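Local coordinates for DNA mismatch repair protein MutS (PDB 1EWQ), which takes part in DNA mismatch repair, binding mismatched duplex DNA and hydrolysing ATP weakly through a P-loop ATPase domain, at residues C[378-390]-C[396-408]. Residues are numbered along the deposited sequence; the frame is centred on the assembly and turned at random.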
ATOM      1  N   LEU C 378      21.456  14.344 -39.312  1.00 41.08           N
ATOM      2  CA  LEU C 378      20.135  13.893 -38.862  1.00 41.24           C
ATOM      3  C   LEU C 378      19.488  15.038 -38.073  1.00 41.52           C
ATOM      4  O   LEU C 378      18.288  15.307 -38.185  1.00 41.14           O
ATOM      5  CB  LEU C 378      20.276  12.668 -37.949  1.00 41.20           C
ATOM      6  CG  LEU C 378      19.072  11.750 -37.685  1.00 41.32           C
ATOM      7  CD1 LEU C 378      19.279  11.031 -36.362  1.00 40.83           C
ATOM      8  CD2 LEU C 378      17.784  12.538 -37.634  1.00 41.62           C
ATOM      9  N   LYS C 379      20.312  15.705 -37.270  1.00 42.06           N
ATOM     10  CA  LYS C 379      19.885  16.825 -36.444  1.00 42.31           C
ATOM     11  C   LYS C 379      19.267  17.915 -37.321  1.00 42.65           C
ATOM     12  O   LYS C 379      18.191  18.433 -37.029  1.00 42.44           O
ATOM     13  CB  LYS C 379      21.098  17.384 -35.694  1.00 42.35           C
ATOM     14  CG  LYS C 379      20.784  18.447 -34.658  1.00 42.63           C
ATOM     15  CD  LYS C 379      22.064  19.036 -34.067  1.00 42.97           C
ATOM     16  CE  LYS C 379      22.656  20.149 -34.929  1.00 43.38           C
ATOM     17  NZ  LYS C 379      22.994  19.744 -36.324  1.00 43.51           N
ATOM     18  N   GLU C 380      19.958  18.250 -38.404  1.00 43.31           N
ATOM     19  CA  GLU C 380      19.499  19.285 -39.321  1.00 44.05           C
ATOM     20  C   GLU C 380      18.169  18.938 -39.978  1.00 44.18           C
ATOM     21  O   GLU C 380      17.294  19.800 -40.094  1.00 44.23           O
ATOM     22  CB  GLU C 380      20.554  19.537 -40.404  1.00 44.66           C
ATOM     23  CG  GLU C 380      21.905  19.981 -39.865  1.00 45.56           C
ATOM     24  CD  GLU C 380      22.948  20.119 -40.958  1.00 46.27           C
ATOM     25  OE1 GLU C 380      23.054  19.200 -41.805  1.00 46.76           O
ATOM     26  OE2 GLU C 380      23.668  21.141 -40.967  1.00 46.36           O
ATOM     27  N   GLU C 381      18.022  17.688 -40.419  1.00 44.06           N
ATOM     28  CA  GLU C 381      16.779  17.260 -41.055  1.00 44.12           C
ATOM     29  C   GLU C 381      15.641  17.370 -40.047  1.00 43.66           C
ATOM     30  O   GLU C 381      14.541  17.798 -40.391  1.00 43.55           O
ATOM     31  CB  GLU C 381      16.876  15.813 -41.558  1.00 44.76           C
ATOM     32  CG  GLU C 381      17.896  15.566 -42.667  1.00 45.82           C
ATOM     33  CD  GLU C 381      17.685  14.221 -43.362  1.00 46.62           C
ATOM     34  OE1 GLU C 381      16.666  14.085 -44.077  1.00 47.19           O
ATOM     35  OE2 GLU C 381      18.521  13.297 -43.187  1.00 46.78           O
ATOM     36  N   LEU C 382      15.912  16.985 -38.801  1.00 43.16           N
ATOM     37  CA  LEU C 382      14.908  17.056 -37.749  1.00 42.91           C
ATOM     38  C   LEU C 382      14.558  18.516 -37.493  1.00 43.11           C
ATOM     39  O   LEU C 382      13.381  18.881 -37.422  1.00 42.92           O
ATOM     40  CB  LEU C 382      15.421  16.402 -36.459  1.00 42.53           C
ATOM     41  CG  LEU C 382      15.490  14.870 -36.418  1.00 42.20           C
ATOM     42  CD1 LEU C 382      15.970  14.403 -35.054  1.00 41.87           C
ATOM     43  CD2 LEU C 382      14.116  14.292 -36.704  1.00 42.15           C
ATOM     44  N   GLU C 383      15.588  19.348 -37.368  1.00 43.37           N
ATOM     45  CA  GLU C 383      15.399  20.776 -37.133  1.00 43.66           C
ATOM     46  C   GLU C 383      14.575  21.424 -38.245  1.00 43.64           C
ATOM     47  O   GLU C 383      13.758  22.308 -37.989  1.00 43.60           O
ATOM     48  CB  GLU C 383      16.757  21.483 -37.044  1.00 43.82           C
ATOM     49  CG  GLU C 383      17.508  21.267 -35.738  1.00 44.70           C
ATOM     50  CD  GLU C 383      18.914  21.846 -35.770  1.00 45.05           C
ATOM     51  OE1 GLU C 383      19.062  23.072 -35.953  1.00 45.21           O
ATOM     52  OE2 GLU C 383      19.878  21.071 -35.621  1.00 45.74           O
ATOM     53  N   ALA C 384      14.804  20.982 -39.478  1.00 43.77           N
ATOM     54  CA  ALA C 384      14.110  21.518 -40.645  1.00 43.77           C
ATOM     55  C   ALA C 384      12.737  20.899 -40.875  1.00 43.92           C
ATOM     56  O   ALA C 384      11.920  21.452 -41.607  1.00 43.82           O
ATOM     57  CB  ALA C 384      14.964  21.313 -41.881  1.00 43.86           C
ATOM     58  N   ALA C 385      12.485  19.751 -40.255  1.00 43.82           N
ATOM     59  CA  ALA C 385      11.214  19.069 -40.437  1.00 43.74           C
ATOM     60  C   ALA C 385      10.160  19.330 -39.370  1.00 43.67           C
ATOM     61  O   ALA C 385       8.987  19.523 -39.687  1.00 43.76           O
ATOM     62  CB  ALA C 385      11.451  17.572 -40.554  1.00 43.71           C
ATOM     63  N   LEU C 386      10.572  19.345 -38.108  1.00 43.79           N
ATOM     64  CA  LEU C 386       9.618  19.513 -37.019  1.00 43.80           C
ATOM     65  C   LEU C 386       9.519  20.909 -36.431  1.00 44.23           C
ATOM     66  O   LEU C 386      10.516  21.634 -36.344  1.00 44.08           O
ATOM     67  CB  LEU C 386       9.960  18.528 -35.899  1.00 43.55           C
ATOM     68  CG  LEU C 386      10.333  17.107 -36.340  1.00 43.26           C
ATOM     69  CD1 LEU C 386      10.745  16.296 -35.127  1.00 42.70           C
ATOM     70  CD2 LEU C 386       9.158  16.461 -37.058  1.00 42.98           C
ATOM     71  N   VAL C 387       8.305  21.282 -36.027  1.00 44.66           N
ATOM     72  CA  VAL C 387       8.081  22.583 -35.409  1.00 45.13           C
ATOM     73  C   VAL C 387       8.892  22.591 -34.123  1.00 45.65           C
ATOM     74  O   VAL C 387       9.266  21.528 -33.622  1.00 45.75           O
ATOM     75  CB  VAL C 387       6.592  22.812 -35.070  1.00 45.08           C
ATOM     76  CG1 VAL C 387       5.766  22.847 -36.353  1.00 44.92           C
ATOM     77  CG2 VAL C 387       6.095  21.719 -34.127  1.00 44.86           C
ATOM     78  N   GLU C 388       9.162  23.780 -33.592  1.00 46.29           N
ATOM     79  CA  GLU C 388       9.947  23.906 -32.371  1.00 46.93           C
ATOM     80  C   GLU C 388       9.458  23.018 -31.220  1.00 47.25           C
ATOM     81  O   GLU C 388      10.259  22.325 -30.595  1.00 47.07           O
ATOM     82  CB  GLU C 388       9.996  25.370 -31.927  1.00 47.00           C
ATOM     83  CG  GLU C 388      10.829  25.607 -30.671  1.00 47.17           C
ATOM     84  CD  GLU C 388      10.962  27.079 -30.326  1.00 47.25           C
ATOM     85  OE1 GLU C 388       9.980  27.821 -30.515  1.00 47.33           O
ATOM     86  OE2 GLU C 388      12.042  27.492 -29.857  1.00 47.45           O
ATOM     87  N   ASP C 389       8.159  23.034 -30.934  1.00 47.66           N
ATOM     88  CA  ASP C 389       7.617  22.204 -29.860  1.00 48.57           C
ATOM     89  C   ASP C 389       6.551  21.271 -30.433  1.00 48.88           C
ATOM     90  O   ASP C 389       5.366  21.573 -30.405  1.00 48.84           O
ATOM     91  CB  ASP C 389       7.024  23.079 -28.744  1.00 49.21           C
ATOM     92  CG  ASP C 389       8.052  24.026 -28.129  1.00 50.00           C
ATOM     93  OD1 ASP C 389       9.205  23.594 -27.892  1.00 50.60           O
ATOM     94  OD2 ASP C 389       7.713  25.202 -27.869  1.00 50.59           O
ATOM     95  N   PRO C 390       6.972  20.112 -30.956  1.00 49.43           N
ATOM     96  CA  PRO C 390       6.091  19.104 -31.557  1.00 49.77           C
ATOM     97  C   PRO C 390       4.879  18.648 -30.753  1.00 50.30           C
ATOM     98  O   PRO C 390       4.943  18.501 -29.532  1.00 50.21           O
ATOM     99  CB  PRO C 390       7.040  17.943 -31.840  1.00 49.61           C
ATOM    100  CG  PRO C 390       8.340  18.636 -32.102  1.00 49.76           C
ATOM    101  CD  PRO C 390       8.376  19.664 -31.006  1.00 49.42           C
ATOM    102  N   GLU C 396      -3.486  15.908 -35.130  1.00 53.33           N
ATOM    103  CA  GLU C 396      -3.874  17.266 -34.783  1.00 53.08           C
ATOM    104  C   GLU C 396      -2.919  18.292 -35.388  1.00 52.43           C
ATOM    105  O   GLU C 396      -2.377  18.095 -36.479  1.00 52.32           O
ATOM    106  CB  GLU C 396      -3.926  17.421 -33.257  1.00 53.50           C
ATOM    107  CG  GLU C 396      -2.587  17.197 -32.570  1.00 54.54           C
ATOM    108  CD  GLU C 396      -2.707  16.990 -31.064  1.00 55.19           C
ATOM    109  OE1 GLU C 396      -3.298  15.967 -30.646  1.00 55.53           O
ATOM    110  OE2 GLU C 396      -2.199  17.840 -30.296  1.00 55.50           O
ATOM    111  N   GLY C 397      -2.730  19.388 -34.659  1.00 51.82           N
ATOM    112  CA  GLY C 397      -1.857  20.471 -35.084  1.00 50.93           C
ATOM    113  C   GLY C 397      -0.631  20.130 -35.916  1.00 49.99           C
ATOM    114  O   GLY C 397      -0.244  18.974 -36.053  1.00 49.86           O
ATOM    115  N   GLY C 398      -0.017  21.177 -36.457  1.00 49.23           N
ATOM    116  CA  GLY C 398       1.156  21.033 -37.293  1.00 48.28           C
ATOM    117  C   GLY C 398       2.371  20.400 -36.644  1.00 47.58           C
ATOM    118  O   GLY C 398       3.024  20.984 -35.779  1.00 47.38           O
ATOM    119  N   LEU C 399       2.671  19.186 -37.077  1.00 46.68           N
ATOM    120  CA  LEU C 399       3.818  18.466 -36.571  1.00 45.70           C
ATOM    121  C   LEU C 399       4.980  18.974 -37.415  1.00 45.37           C
ATOM    122  O   LEU C 399       6.030  19.351 -36.898  1.00 44.92           O
ATOM    123  CB  LEU C 399       3.622  16.971 -36.808  1.00 45.55           C
ATOM    124  CG  LEU C 399       4.418  15.943 -36.007  1.00 45.67           C
ATOM    125  CD1 LEU C 399       4.408  14.652 -36.781  1.00 45.43           C
ATOM    126  CD2 LEU C 399       5.852  16.404 -35.772  1.00 45.66           C
ATOM    127  N   ILE C 400       4.753  19.000 -38.727  1.00 45.10           N
ATOM    128  CA  ILE C 400       5.748  19.425 -39.704  1.00 45.07           C
ATOM    129  C   ILE C 400       5.689  20.920 -39.953  1.00 45.38           C
ATOM    130  O   ILE C 400       4.610  21.496 -40.044  1.00 45.42           O
ATOM    131  CB  ILE C 400       5.530  18.677 -41.042  1.00 44.81           C
ATOM    132  CG1 ILE C 400       5.598  17.165 -40.800  1.00 44.64           C
ATOM    133  CG2 ILE C 400       6.576  19.100 -42.070  1.00 44.36           C
ATOM    134  CD1 ILE C 400       6.921  16.688 -40.216  1.00 44.25           C
ATOM    135  N   ARG C 401       6.853  21.547 -40.079  1.00 45.66           N
ATOM    136  CA  ARG C 401       6.918  22.990 -40.305  1.00 46.18           C
ATOM    137  C   ARG C 401       6.646  23.430 -41.737  1.00 45.98           C
ATOM    138  O   ARG C 401       6.902  22.695 -42.695  1.00 45.89           O
ATOM    139  CB  ARG C 401       8.279  23.525 -39.882  1.00 46.90           C
ATOM    140  CG  ARG C 401       8.605  23.203 -38.452  1.00 48.07           C
ATOM    141  CD  ARG C 401       9.573  24.196 -37.872  1.00 48.97           C
ATOM    142  NE  ARG C 401      10.778  24.322 -38.679  1.00 50.03           N
ATOM    143  CZ  ARG C 401      11.846  25.000 -38.281  1.00 50.84           C
ATOM    144  NH1 ARG C 401      11.834  25.600 -37.092  1.00 51.22           N
ATOM    145  NH2 ARG C 401      12.924  25.073 -39.056  1.00 51.36           N
ATOM    146  N   GLU C 402       6.131  24.648 -41.873  1.00 45.78           N
ATOM    147  CA  GLU C 402       5.828  25.198 -43.181  1.00 45.79           C
ATOM    148  C   GLU C 402       7.077  25.314 -44.038  1.00 45.19           C
ATOM    149  O   GLU C 402       8.143  25.722 -43.566  1.00 44.77           O
ATOM    150  CB  GLU C 402       5.160  26.564 -43.040  1.00 46.75           C
ATOM    151  CG  GLU C 402       3.697  26.468 -42.648  1.00 48.14           C
ATOM    152  CD  GLU C 402       3.075  27.817 -42.367  1.00 49.10           C
ATOM    153  OE1 GLU C 402       3.157  28.705 -43.249  1.00 49.75           O
ATOM    154  OE2 GLU C 402       2.501  27.986 -41.263  1.00 49.47           O
ATOM    155  N   GLY C 403       6.933  24.935 -45.305  1.00 44.57           N
ATOM    156  CA  GLY C 403       8.048  24.996 -46.231  1.00 43.76           C
ATOM    157  C   GLY C 403       8.900  23.740 -46.292  1.00 43.15           C
ATOM    158  O   GLY C 403       9.848  23.673 -47.075  1.00 43.29           O
ATOM    159  N   TYR C 404       8.580  22.736 -45.482  1.00 42.35           N
ATOM    160  CA  TYR C 404       9.370  21.512 -45.495  1.00 41.41           C
ATOM    161  C   TYR C 404       8.947  20.592 -46.639  1.00 40.89           C
ATOM    162  O   TYR C 404       9.765  20.212 -47.480  1.00 40.61           O
ATOM    163  CB  TYR C 404       9.237  20.759 -44.164  1.00 41.63           C
ATOM    164  CG  TYR C 404      10.118  19.531 -44.090  1.00 41.58           C
ATOM    165  CD1 TYR C 404      11.499  19.646 -43.927  1.00 41.78           C
ATOM    166  CD2 TYR C 404       9.583  18.258 -44.259  1.00 41.59           C
ATOM    167  CE1 TYR C 404      12.324  18.523 -43.939  1.00 41.65           C
ATOM    168  CE2 TYR C 404      10.397  17.132 -44.276  1.00 41.74           C
ATOM    169  CZ  TYR C 404      11.763  17.271 -44.116  1.00 41.61           C
ATOM    170  OH  TYR C 404      12.558  16.154 -44.148  1.00 41.85           O
ATOM    171  N   ASP C 405       7.669  20.233 -46.660  1.00 40.24           N
ATOM    172  CA  ASP C 405       7.144  19.349 -47.692  1.00 39.66           C
ATOM    173  C   ASP C 405       6.171  20.104 -48.596  1.00 39.66           C
ATOM    174  O   ASP C 405       5.099  20.514 -48.158  1.00 39.43           O
ATOM    175  CB  ASP C 405       6.448  18.161 -47.039  1.00 39.10           C
ATOM    176  CG  ASP C 405       5.877  17.191 -48.049  1.00 38.91           C
ATOM    177  OD1 ASP C 405       4.639  17.143 -48.190  1.00 38.22           O
ATOM    178  OD2 ASP C 405       6.668  16.477 -48.703  1.00 38.17           O
ATOM    179  N   PRO C 406       6.533  20.281 -49.880  1.00 39.71           N
ATOM    180  CA  PRO C 406       5.700  20.995 -50.857  1.00 39.31           C
ATOM    181  C   PRO C 406       4.262  20.501 -50.988  1.00 39.36           C
ATOM    182  O   PRO C 406       3.337  21.304 -51.084  1.00 39.43           O
ATOM    183  CB  PRO C 406       6.502  20.874 -52.156  1.00 39.71           C
ATOM    184  CG  PRO C 406       7.297  19.614 -51.962  1.00 40.01           C
ATOM    185  CD  PRO C 406       7.720  19.688 -50.522  1.00 39.59           C
ATOM    186  N   ASP C 407       4.071  19.186 -50.991  1.00 39.42           N
ATOM    187  CA  ASP C 407       2.733  18.600 -51.088  1.00 39.35           C
ATOM    188  C   ASP C 407       1.891  19.170 -49.940  1.00 39.72           C
ATOM    189  O   ASP C 407       0.782  19.681 -50.155  1.00 39.52           O
ATOM    190  CB  ASP C 407       2.828  17.073 -50.958  1.00 39.27           C
ATOM    191  CG  ASP C 407       1.523  16.357 -51.314  1.00 39.29           C
ATOM    192  OD1 ASP C 407       0.436  16.853 -50.939  1.00 39.13           O
ATOM    193  OD2 ASP C 407       1.593  15.282 -51.957  1.00 38.66           O
ATOM    194  N   LEU C 408       2.440  19.089 -48.726  1.00 39.90           N
ATOM    195  CA  LEU C 408       1.785  19.587 -47.511  1.00 40.27           C
ATOM    196  C   LEU C 408       1.540  21.098 -47.542  1.00 40.57           C
ATOM    197  O   LEU C 408       0.452  21.566 -47.195  1.00 40.30           O
ATOM    198  CB  LEU C 408       2.627  19.224 -46.278  1.00 40.17           C
ATOM    199  CG  LEU C 408       2.169  19.684 -44.885  1.00 40.38           C
ATOM    200  CD1 LEU C 408       0.747  19.202 -44.599  1.00 40.04           C
ATOM    201  CD2 LEU C 408       3.140  19.133 -43.836  1.00 40.01           C
TER
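A single antiparallel beta bridge, with L386 and I400 as its non-hydrogen-bonded pair, forms where the chain leaves helix 376-385 and where, a short loop later, it approaches helix 406-433. Two backbone bonds between the flanking residues are the evidence. R401 N donates to A385 O over 3.0 Å with an N-H...O angle of 161°. V387 N donates to L399 O over 3.1 Å at 166°. A385 O also receives a CA-H...O contact from I400 CA. L386 is the first residue beyond the helix to abandon helical backbone angles, so the bridge starts just as the helix ends.

Apolar side chains line one side. L386 and L399 run side by side in the same direction, with their CD2 atoms 3.5 Å apart, and I400 CD1 reaches the same L386 methyl. F503 and V502 of helix 479-511 touch L399 and I400, while L349 of helix 346-366 touches L386, which places the bridge among helices of the MutS domain III region. There E499 accepts from the amides of L399 and I400, tying this loop to helix 479-511.

R401 lies across the opposing backbone. Its CG is anti to its own carbonyl carbon and packs on V387, 3.5 Å from V387 CG1. A bend at chi3 then brings one face of the guanidinium against E383 O; NH2 is 3.1 Å from that oxygen, but the angle is too poor for a hydrogen bond.

A type II turn from R401 to Y404, with G403 at its third position, brings Y404 back to the helix end. With CG anti to the backbone N, its ring lies against A385, whose CB sits over the face 3.7 Å from the ring centroid, a CH-pi contact 16° off the normal.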